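Local atomic coordinates of uncharacterized protein (Acinetobacter baumannii, PDB entry 4PUX), a protein that is of unknown function but adopts a beta-barrel fold of the DUF3237 family, related by clan to the allene oxide cyclase-like barrels. Residues 27-32 with 36-41; 41-46 with 77-82; 101-106 with 115-120. All coordinates share one frame; numbering follows the deposited sequence.

Contact 1: 27-32 with 36-41; sequences WELGTT and GKRRII. With EDO (1,2-ethanediol), chain C.
E28 bends at chi2 (-77°) and R39 at chi3 (69°), which lays the two side chains alongside each other, so that carboxylate and guanidinium meet in a side-on salt bridge. R39 NE reaches E28 OE1 at 3.1 Å, and R39 NH2 reaches E28 OE2 at 2.9 Å. Both oxygens are approached on their syn sides and lie close to the guanidinium plane, although the two planes are turned 29° apart. A water ties this pair to the backbone, donating to E28 OE1 and R38 O and accepting from G30 N. On the other face of the hairpin W27 CE3 packs on I40 CG2 (4.1 Å), and L29 CD1 meets I40 CD1 (4.2 Å). Paired antiparallel bonds join W27 and I40; beyond them L29 and G30 share R38 as partner in a beta bulge, with L29 N to R38 O (2.9 Å) and R38 N to G30 O (3.0 Å). R38 curls away from the hairpin and holds one hydroxyl of an ethanediol between NH1 and NH2. Strand 27-33 lies on one side of strand 36-49, while strand 54-67 flanks the other through backbone bonds at K37, R39 and I41, and Q65 takes R39 NH1.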
loop_
_atom_site.group_PDB
_atom_site.type_symbol
_atom_site.label_atom_id
_atom_site.label_comp_id
_atom_site.label_asym_id
_atom_site.label_seq_id
_atom_site.Cartn_x
_atom_site.Cartn_y
_atom_site.Cartn_z
ATOM N N TRP A 27 -13.879 -0.821 -10.941
ATOM C CA TRP A 27 -15.285 -0.470 -10.789
ATOM C C TRP A 27 -15.396 0.961 -10.214
ATOM O O TRP A 27 -14.984 1.222 -9.080
ATOM C CB TRP A 27 -16.054 -1.484 -9.945
ATOM C CG TRP A 27 -16.384 -2.797 -10.602
ATOM C CD1 TRP A 27 -17.295 -3.005 -11.654
ATOM C CD2 TRP A 27 -15.827 -4.060 -10.312
ATOM N NE1 TRP A 27 -17.351 -4.326 -11.964
ATOM C CE2 TRP A 27 -16.467 -5.005 -11.162
ATOM C CE3 TRP A 27 -14.916 -4.524 -9.356
ATOM C CZ2 TRP A 27 -16.188 -6.374 -11.111
ATOM C CZ3 TRP A 27 -14.612 -5.894 -9.338
ATOM C CH2 TRP A 27 -15.275 -6.796 -10.180
ATOM N N GLU A 28 -15.884 1.869 -11.045
ATOM C CA GLU A 28 -16.063 3.289 -10.718
ATOM C C GLU A 28 -17.489 3.501 -10.248
ATOM O O GLU A 28 -18.401 3.561 -11.059
ATOM C CB GLU A 28 -15.768 4.145 -11.955
ATOM C CG GLU A 28 -14.356 3.976 -12.541
ATOM C CD GLU A 28 -13.274 4.700 -11.747
ATOM O OE1 GLU A 28 -13.590 5.326 -10.695
ATOM O OE2 GLU A 28 -12.095 4.658 -12.186
ATOM N N LEU A 29 -17.699 3.480 -8.940
ATOM C CA LEU A 29 -19.065 3.601 -8.381
ATOM C C LEU A 29 -19.592 5.020 -8.288
ATOM O O LEU A 29 -20.798 5.201 -8.004
ATOM C CB LEU A 29 -19.178 2.914 -7.000
ATOM C CG LEU A 29 -19.513 1.424 -7.092
ATOM C CD1 LEU A 29 -18.412 0.598 -7.723
ATOM C CD2 LEU A 29 -19.786 0.887 -5.727
ATOM N N GLY A 30 -18.747 6.024 -8.570
ATOM C CA GLY A 30 -19.181 7.425 -8.468
ATOM C C GLY A 30 -19.280 7.888 -7.042
ATOM O O GLY A 30 -18.755 7.265 -6.122
ATOM N N THR A 31 -19.921 9.044 -6.856
ATOM C CA THR A 31 -19.990 9.690 -5.583
ATOM C C THR A 31 -21.068 9.045 -4.731
ATOM O O THR A 31 -22.259 9.309 -4.907
ATOM C CB THR A 31 -20.245 11.216 -5.784
ATOM O OG1 THR A 31 -19.200 11.773 -6.599
ATOM C CG2 THR A 31 -20.273 11.936 -4.467
ATOM N N THR A 32 -20.659 8.164 -3.823
ATOM C CA THR A 32 -21.611 7.379 -3.024
ATOM C C THR A 32 -21.966 8.018 -1.672
ATOM O O THR A 32 -22.788 7.480 -0.934
ATOM C CB THR A 32 -21.062 5.935 -2.763
ATOM O OG1 THR A 32 -19.838 6.054 -2.019
ATOM C CG2 THR A 32 -20.791 5.165 -4.078
ATOM N N GLY A 36 -16.712 11.273 -1.014
ATOM C CA GLY A 36 -16.097 11.249 -2.359
ATOM C C GLY A 36 -16.482 10.042 -3.209
ATOM O O GLY A 36 -17.534 9.425 -2.990
ATOM N N LYS A 37 -15.665 9.792 -4.238
ATOM C CA LYS A 37 -15.901 8.732 -5.203
ATOM C C LYS A 37 -15.381 7.408 -4.677
ATOM O O LYS A 37 -14.252 7.331 -4.176
ATOM C CB LYS A 37 -15.233 9.059 -6.551
ATOM C CG LYS A 37 -15.879 10.225 -7.216
ATOM C CD LYS A 37 -15.227 10.517 -8.565
ATOM C CE LYS A 37 -15.688 11.874 -9.159
ATOM N NZ LYS A 37 -14.852 12.282 -10.352
ATOM N N ARG A 38 -16.219 6.383 -4.764
ATOM C CA ARG A 38 -15.867 5.008 -4.410
ATOM C C ARG A 38 -15.323 4.285 -5.647
ATOM O O ARG A 38 -15.983 4.244 -6.672
ATOM C CB ARG A 38 -17.095 4.266 -3.855
ATOM C CG ARG A 38 -16.834 2.794 -3.628
ATOM C CD ARG A 38 -15.806 2.546 -2.523
ATOM N NE ARG A 38 -16.293 2.899 -1.181
ATOM C CZ ARG A 38 -15.578 2.782 -0.079
ATOM N NH1 ARG A 38 -14.294 2.425 -0.162
ATOM N NH2 ARG A 38 -16.135 2.976 1.106
ATOM N N ARG A 39 -14.123 3.742 -5.533
ATOM C CA ARG A 39 -13.444 3.003 -6.601
ATOM C C ARG A 39 -13.018 1.637 -6.026
ATOM O O ARG A 39 -12.359 1.584 -4.973
ATOM C CB ARG A 39 -12.189 3.764 -7.104
ATOM C CG ARG A 39 -12.464 5.225 -7.438
ATOM C CD ARG A 39 -11.230 5.913 -7.973
ATOM N NE ARG A 39 -10.861 5.433 -9.293
ATOM C CZ ARG A 39 -9.658 4.983 -9.656
ATOM N NH1 ARG A 39 -8.628 4.982 -8.822
ATOM N NH2 ARG A 39 -9.473 4.601 -10.908
ATOM N N ILE A 40 -13.402 0.541 -6.686
ATOM C CA ILE A 40 -13.039 -0.825 -6.240
ATOM C C ILE A 40 -12.073 -1.356 -7.271
ATOM O O ILE A 40 -12.418 -1.560 -8.438
ATOM C CB ILE A 40 -14.273 -1.720 -6.025
ATOM C CG1 ILE A 40 -15.235 -1.081 -5.008
ATOM C CG2 ILE A 40 -13.845 -3.151 -5.632
ATOM C CD1 ILE A 40 -16.569 -1.804 -4.854
ATOM N N ILE A 41 -10.816 -1.424 -6.858
ATOM C CA ILE A 41 -9.659 -1.694 -7.724
ATOM C C ILE A 41 -9.123 -3.132 -7.458
ATOM O O ILE A 41 -8.488 -3.377 -6.408
ATOM C CB ILE A 41 -8.536 -0.674 -7.438
ATOM C CG1 ILE A 41 -9.039 0.772 -7.544
ATOM C CG2 ILE A 41 -7.297 -0.946 -8.329
ATOM C CD1 ILE A 41 -8.159 1.792 -6.896
HETATM C C1 EDO C . -13.463 1.043 3.152
HETATM O O1 EDO C . -13.795 2.355 2.769
HETATM C C2 EDO C . -14.589 0.378 3.934
HETATM O O2 EDO C . -15.709 0.160 3.130
HETATM O O HOH W 1 -15.943 6.356 -9.137
HETATM O O HOH W 2 -18.238 7.967 -0.712
#

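Contact 2: 41-46 with 77-82; sequences IPITGG and TRYLLE. With EDO (1,2-ethanediol), chain D; EDO (1,2-ethanediol), chain B.
The backbones stay well apart, with the CA atoms of I43 and Y79 7.2 Å from each other, where the break in strand 36-49 at I43 and T44 faces strand 73-83 across the interior without backbone pairing. I43 points its side chain toward Y79, and its CD1 methyl settles over one face of the ring, 3.9 Å from the centroid and 27° off the normal. This CH-pi contact is displaced toward the rim, with CD1 nearest to Y79 CD1 at 3.5 Å. The CG2 branch of I43 reaches back to Y79 CB (4.1 Å), so two methyls rest against the tyrosine. Y79 CG stands between the backbone N and the carbonyl carbon (chi1 57°), which places the ring beneath I43 CD1, and T77 OG1 lies in plane at the ring edge. The hydroxyl of T77 bonds to T93, while Y79 OH bonds to Y154 and, at 2.9 Å, to O2 of an ethanediol. V20 also touches both I43 and Y79. The segments meet through apolar and CH-pi packing; the bound diol, probably from the crystallisation liquor, suggests that a small polar molecule can be accommodated beside the tyrosine hydroxyl.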
loop_
_atom_site.group_PDB
_atom_site.type_symbol
_atom_site.label_atom_id
_atom_site.label_comp_id
_atom_site.label_asym_id
_atom_site.label_seq_id
_atom_site.Cartn_x
_atom_site.Cartn_y
_atom_site.Cartn_z
ATOM N N ILE A 41 -10.816 -1.424 -6.858
ATOM C CA ILE A 41 -9.659 -1.694 -7.724
ATOM C C ILE A 41 -9.123 -3.132 -7.458
ATOM O O ILE A 41 -8.488 -3.377 -6.408
ATOM C CB ILE A 41 -8.536 -0.674 -7.438
ATOM C CG1 ILE A 41 -9.039 0.772 -7.544
ATOM C CG2 ILE A 41 -7.297 -0.946 -8.329
ATOM C CD1 ILE A 41 -8.159 1.792 -6.896
ATOM N N PRO A 42 -9.517 -4.110 -8.281
ATOM C CA PRO A 42 -9.061 -5.494 -8.059
ATOM C C PRO A 42 -7.558 -5.695 -8.022
ATOM O O PRO A 42 -6.831 -5.141 -8.833
ATOM C CB PRO A 42 -9.689 -6.272 -9.217
ATOM C CG PRO A 42 -10.862 -5.497 -9.603
ATOM C CD PRO A 42 -10.365 -4.048 -9.488
ATOM N N ILE A 43 -7.136 -6.501 -7.050
ATOM C CA ILE A 43 -5.752 -6.963 -6.945
ATOM C C ILE A 43 -5.664 -8.370 -7.546
ATOM O O ILE A 43 -6.267 -9.302 -7.037
ATOM C CB ILE A 43 -5.256 -6.940 -5.470
ATOM C CG1 ILE A 43 -5.170 -5.461 -5.009
ATOM C CG2 ILE A 43 -3.931 -7.741 -5.316
ATOM C CD1 ILE A 43 -5.076 -5.303 -3.518
ATOM N N THR A 44 -4.903 -8.508 -8.646
ATOM C CA THR A 44 -4.924 -9.741 -9.437
ATOM C C THR A 44 -3.724 -10.648 -9.246
ATOM O O THR A 44 -3.743 -11.829 -9.658
ATOM C CB THR A 44 -5.089 -9.371 -10.960
ATOM O OG1 THR A 44 -4.002 -8.543 -11.384
ATOM C CG2 THR A 44 -6.423 -8.634 -11.174
ATOM N N GLY A 45 -2.682 -10.121 -8.613
ATOM C CA GLY A 45 -1.448 -10.873 -8.384
ATOM C C GLY A 45 -0.300 -9.929 -8.049
ATOM O O GLY A 45 -0.516 -8.777 -7.671
ATOM N N GLY A 46 0.917 -10.447 -8.178
ATOM C CA GLY A 46 2.120 -9.710 -7.915
ATOM C C GLY A 46 3.135 -10.528 -7.152
ATOM O O GLY A 46 3.029 -11.751 -7.091
ATOM N N THR A 77 -7.332 -1.802 1.793
ATOM C CA THR A 77 -7.178 -3.041 1.051
ATOM C C THR A 77 -7.355 -4.294 1.886
ATOM O O THR A 77 -7.080 -4.328 3.099
ATOM C CB THR A 77 -5.772 -3.158 0.340
ATOM O OG1 THR A 77 -4.775 -3.394 1.336
ATOM C CG2 THR A 77 -5.401 -1.869 -0.489
ATOM N N ARG A 78 -7.724 -5.380 1.192
ATOM C CA ARG A 78 -7.607 -6.781 1.697
ATOM C C ARG A 78 -7.041 -7.624 0.550
ATOM O O ARG A 78 -7.602 -7.582 -0.545
ATOM C CB ARG A 78 -8.958 -7.349 2.121
ATOM C CG ARG A 78 -9.598 -6.598 3.256
ATOM C CD ARG A 78 -10.908 -7.246 3.741
ATOM N NE ARG A 78 -11.497 -6.450 4.828
ATOM C CZ ARG A 78 -12.635 -6.755 5.463
ATOM N NH1 ARG A 78 -13.375 -7.794 5.052
ATOM N NH2 ARG A 78 -13.057 -5.996 6.482
ATOM N N TYR A 79 -5.943 -8.339 0.767
ATOM C CA TYR A 79 -5.383 -9.267 -0.186
ATOM C C TYR A 79 -4.599 -10.370 0.474
ATOM O O TYR A 79 -4.645 -10.512 1.728
ATOM C CB TYR A 79 -4.652 -8.547 -1.312
ATOM C CG TYR A 79 -3.500 -7.587 -1.024
ATOM C CD1 TYR A 79 -3.715 -6.328 -0.472
ATOM C CD2 TYR A 79 -2.223 -7.855 -1.523
ATOM C CE1 TYR A 79 -2.684 -5.396 -0.364
ATOM C CE2 TYR A 79 -1.197 -6.945 -1.423
ATOM C CZ TYR A 79 -1.424 -5.697 -0.906
ATOM O OH TYR A 79 -0.404 -4.770 -0.886
ATOM N N LEU A 80 -3.933 -11.225 -0.324
ATOM C CA LEU A 80 -3.471 -12.543 0.156
ATOM C C LEU A 80 -2.116 -12.931 -0.422
ATOM O O LEU A 80 -1.921 -12.848 -1.636
ATOM C CB LEU A 80 -4.536 -13.596 -0.113
ATOM C CG LEU A 80 -4.290 -15.003 0.392
ATOM C CD1 LEU A 80 -4.149 -15.027 1.926
ATOM C CD2 LEU A 80 -5.445 -15.909 -0.019
ATOM N N LEU A 81 -1.166 -13.213 0.466
ATOM C CA LEU A 81 0.215 -13.583 0.110
ATOM C C LEU A 81 0.407 -15.092 0.222
ATOM O O LEU A 81 -0.102 -15.720 1.191
ATOM C CB LEU A 81 1.209 -12.892 1.036
ATOM C CG LEU A 81 0.999 -11.396 1.317
ATOM C CD1 LEU A 81 2.090 -10.859 2.208
ATOM C CD2 LEU A 81 0.887 -10.603 0.006
ATOM N N GLU A 82 1.203 -15.644 -0.675
ATOM C CA GLU A 82 1.684 -17.029 -0.613
ATOM C C GLU A 82 3.212 -16.997 -0.647
ATOM O O GLU A 82 3.811 -16.599 -1.636
ATOM C CB GLU A 82 1.134 -17.906 -1.733
ATOM C CG GLU A 82 1.618 -19.358 -1.664
ATOM C CD GLU A 82 1.203 -20.246 -2.842
ATOM O OE1 GLU A 82 1.202 -19.775 -3.982
ATOM O OE2 GLU A 82 1.009 -21.482 -2.644
HETATM C C1 EDO D . -1.391 -0.352 -0.758
HETATM O O1 EDO D . -2.358 0.305 -1.391
HETATM C C2 EDO D . -1.512 -1.856 -0.867
HETATM O O2 EDO D . -1.384 -2.413 -2.160
HETATM C C1 EDO B . 5.301 -18.644 -4.649
HETATM O O1 EDO B . 4.179 -19.377 -5.188
HETATM C C2 EDO B . 6.538 -18.859 -5.548
HETATM O O2 EDO B . 7.694 -18.245 -4.936
#

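Contact 3: 101-106 with 115-120; sequences AETLKQ and PKNYYF
The flat peptide group joining K116 to N117 meets T103 at its N-H edge, where N117 N donates to T103 OG1 at 2.9 Å in a fairly straight bond (163°). The other flat group, the carboxamide of N117, is bridged to the same hydroxyl by a water that donates to N117 OD1 (3.0 Å) and lies 2.8 Å from T103 OG1. Peptide and water therefore grip one threonine oxygen, and the water closes a small ring with the N117 side chain. With OG1 beside its backbone N (chi1 -74°), T103 turns the hydroxyl to N117, while the T103 side chain crosses that of K116 at about a right angle, its CG2 touching K116 CB at 4.0 Å. T103 is buried, whereas K116 and N117 are exposed, so the threonine is the inner member of an otherwise superficial contact. S100, just before the helix, accepts a bond from T103 N through its hydroxyl and pairs through its backbone with N117; V113 packs on T103 from the connecting loop. The pattern is that of a short helix, 101-108, inserted between two antiparallel neighbours of a beta barrel, strands 88-99 and 118-127, with T103 tying its first turn to the lead-in of the second strand.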
loop_
_atom_site.group_PDB
_atom_site.type_symbol
_atom_site.label_atom_id
_atom_site.label_comp_id
_atom_site.label_asym_id
_atom_site.label_seq_id
_atom_site.Cartn_x
_atom_site.Cartn_y
_atom_site.Cartn_z
ATOM N N ALA A 101 3.580 18.293 -1.662
ATOM C CA ALA A 101 3.408 19.730 -1.370
ATOM C C ALA A 101 4.047 20.596 -2.484
ATOM O O ALA A 101 3.476 21.602 -2.907
ATOM C CB ALA A 101 4.006 20.053 -0.004
ATOM N N GLU A 102 5.239 20.222 -2.932
ATOM C CA GLU A 102 5.916 20.975 -3.994
ATOM C C GLU A 102 5.201 20.883 -5.336
ATOM O O GLU A 102 5.090 21.896 -6.046
ATOM C CB GLU A 102 7.395 20.564 -4.129
ATOM C CG GLU A 102 8.182 21.310 -5.215
ATOM C CD GLU A 102 8.230 22.843 -5.061
ATOM O OE1 GLU A 102 7.963 23.378 -3.964
ATOM O OE2 GLU A 102 8.573 23.510 -6.065
ATOM N N THR A 103 4.755 19.673 -5.716
ATOM C CA THR A 103 3.985 19.502 -6.954
ATOM C C THR A 103 2.740 20.412 -6.939
ATOM O O THR A 103 2.433 21.084 -7.932
ATOM C CB THR A 103 3.628 18.016 -7.182
ATOM O OG1 THR A 103 4.794 17.293 -7.591
ATOM C CG2 THR A 103 2.562 17.840 -8.240
ATOM N N LEU A 104 1.994 20.395 -5.839
ATOM C CA LEU A 104 0.773 21.212 -5.754
ATOM C C LEU A 104 1.105 22.711 -5.766
ATOM O O LEU A 104 0.357 23.486 -6.363
ATOM C CB LEU A 104 -0.107 20.808 -4.561
ATOM C CG LEU A 104 -0.590 19.346 -4.628
ATOM C CD1 LEU A 104 -1.332 18.991 -3.351
ATOM C CD2 LEU A 104 -1.465 19.094 -5.822
ATOM N N LYS A 105 2.208 23.118 -5.122
ATOM C CA LYS A 105 2.660 24.541 -5.183
ATOM C C LYS A 105 2.920 24.971 -6.643
ATOM O O LYS A 105 2.465 26.051 -7.109
ATOM C CB LYS A 105 3.927 24.766 -4.350
ATOM C CG LYS A 105 4.414 26.227 -4.401
ATOM C CD LYS A 105 5.796 26.454 -3.854
ATOM C CE LYS A 105 6.274 27.876 -4.161
ATOM N NZ LYS A 105 6.931 27.987 -5.500
ATOM N N GLN A 106 3.682 24.158 -7.348
ATOM C CA GLN A 106 3.969 24.453 -8.752
ATOM C C GLN A 106 2.700 24.572 -9.586
ATOM O O GLN A 106 2.552 25.514 -10.390
ATOM C CB GLN A 106 4.909 23.400 -9.333
ATOM C CG GLN A 106 6.350 23.491 -8.782
ATOM C CD GLN A 106 7.218 22.323 -9.226
ATOM O OE1 GLN A 106 6.853 21.152 -9.050
ATOM N NE2 GLN A 106 8.362 22.630 -9.801
ATOM N N PRO A 115 8.186 15.040 -13.752
ATOM C CA PRO A 115 6.874 14.428 -13.535
ATOM C C PRO A 115 6.247 14.980 -12.257
ATOM O O PRO A 115 6.943 15.579 -11.421
ATOM C CB PRO A 115 7.202 12.941 -13.390
ATOM C CG PRO A 115 8.610 12.908 -12.833
ATOM C CD PRO A 115 9.268 14.240 -13.136
ATOM N N LYS A 116 4.938 14.807 -12.127
ATOM C CA LYS A 116 4.260 15.092 -10.866
ATOM C C LYS A 116 4.713 14.066 -9.829
ATOM O O LYS A 116 4.869 12.862 -10.162
ATOM C CB LYS A 116 2.745 14.998 -11.041
ATOM C CG LYS A 116 2.147 16.037 -11.993
ATOM C CD LYS A 116 0.642 15.820 -12.184
ATOM C CE LYS A 116 -0.140 16.009 -10.872
ATOM N NZ LYS A 116 -1.624 16.116 -11.072
ATOM N N ASN A 117 4.917 14.528 -8.592
ATOM C CA ASN A 117 5.312 13.658 -7.464
ATOM C C ASN A 117 4.191 13.555 -6.455
ATOM O O ASN A 117 3.415 14.517 -6.278
ATOM C CB ASN A 117 6.578 14.191 -6.777
ATOM C CG ASN A 117 7.797 14.182 -7.692
ATOM O OD1 ASN A 117 8.469 15.209 -7.870
ATOM N ND2 ASN A 117 8.091 13.027 -8.272
ATOM N N TYR A 118 4.097 12.390 -5.805
ATOM C CA TYR A 118 3.020 12.087 -4.873
ATOM C C TYR A 118 3.537 11.577 -3.532
ATOM O O TYR A 118 4.539 10.859 -3.449
ATOM C CB TYR A 118 2.081 11.004 -5.451
ATOM C CG TYR A 118 1.318 11.444 -6.683
ATOM C CD1 TYR A 118 1.932 11.444 -7.933
ATOM C CD2 TYR A 118 -0.010 11.891 -6.591
ATOM C CE1 TYR A 118 1.255 11.888 -9.068
ATOM C CE2 TYR A 118 -0.723 12.322 -7.739
ATOM C CZ TYR A 118 -0.078 12.323 -8.967
ATOM O OH TYR A 118 -0.743 12.740 -10.118
ATOM N N TYR A 119 2.820 11.970 -2.503
ATOM C CA TYR A 119 2.887 11.375 -1.169
ATOM C C TYR A 119 2.011 10.105 -1.208
ATOM O O TYR A 119 0.824 10.211 -1.516
ATOM C CB TYR A 119 2.310 12.321 -0.137
ATOM C CG TYR A 119 2.432 11.781 1.282
ATOM C CD1 TYR A 119 1.430 10.949 1.847
ATOM C CD2 TYR A 119 3.548 12.081 2.065
ATOM C CE1 TYR A 119 1.546 10.458 3.145
ATOM C CE2 TYR A 119 3.665 11.611 3.389
ATOM C CZ TYR A 119 2.665 10.765 3.913
ATOM O OH TYR A 119 2.799 10.276 5.222
ATOM N N PHE A 120 2.605 8.924 -0.998
ATOM C CA PHE A 120 1.863 7.641 -1.082
ATOM C C PHE A 120 2.509 6.717 -0.049
ATOM O O PHE A 120 3.512 6.044 -0.325
ATOM C CB PHE A 120 1.903 7.119 -2.521
ATOM C CG PHE A 120 1.064 5.883 -2.807
ATOM C CD1 PHE A 120 0.179 5.321 -1.873
ATOM C CD2 PHE A 120 1.101 5.345 -4.102
ATOM C CE1 PHE A 120 -0.583 4.201 -2.213
ATOM C CE2 PHE A 120 0.360 4.223 -4.423
ATOM C CZ PHE A 120 -0.501 3.675 -3.485
HETATM O O HOH W 3 7.444 17.878 -7.057
#

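In the fold
All three contacts reach one curled antiparallel sheet. Contacts 1 and 2 follow each other along strand 36-49 and share I41; their centres are 18 Å apart, and they touch where W27 CZ3 packs on P42 CG at 3.8 Å. Contact 1 is a surface hairpin, contact 2 an interior packing between strands separated by strand 54-67. Contact 3 lies across the chain's centre from contact 2, about 27 Å between centres, and about 24 Å from contact 1; it touches neither. No active site is established. A citrate bound at W27 and an ethanediol at Y79, both probably from the crystallisation liquor, mark places where small molecules can settle near contacts 1 and 2.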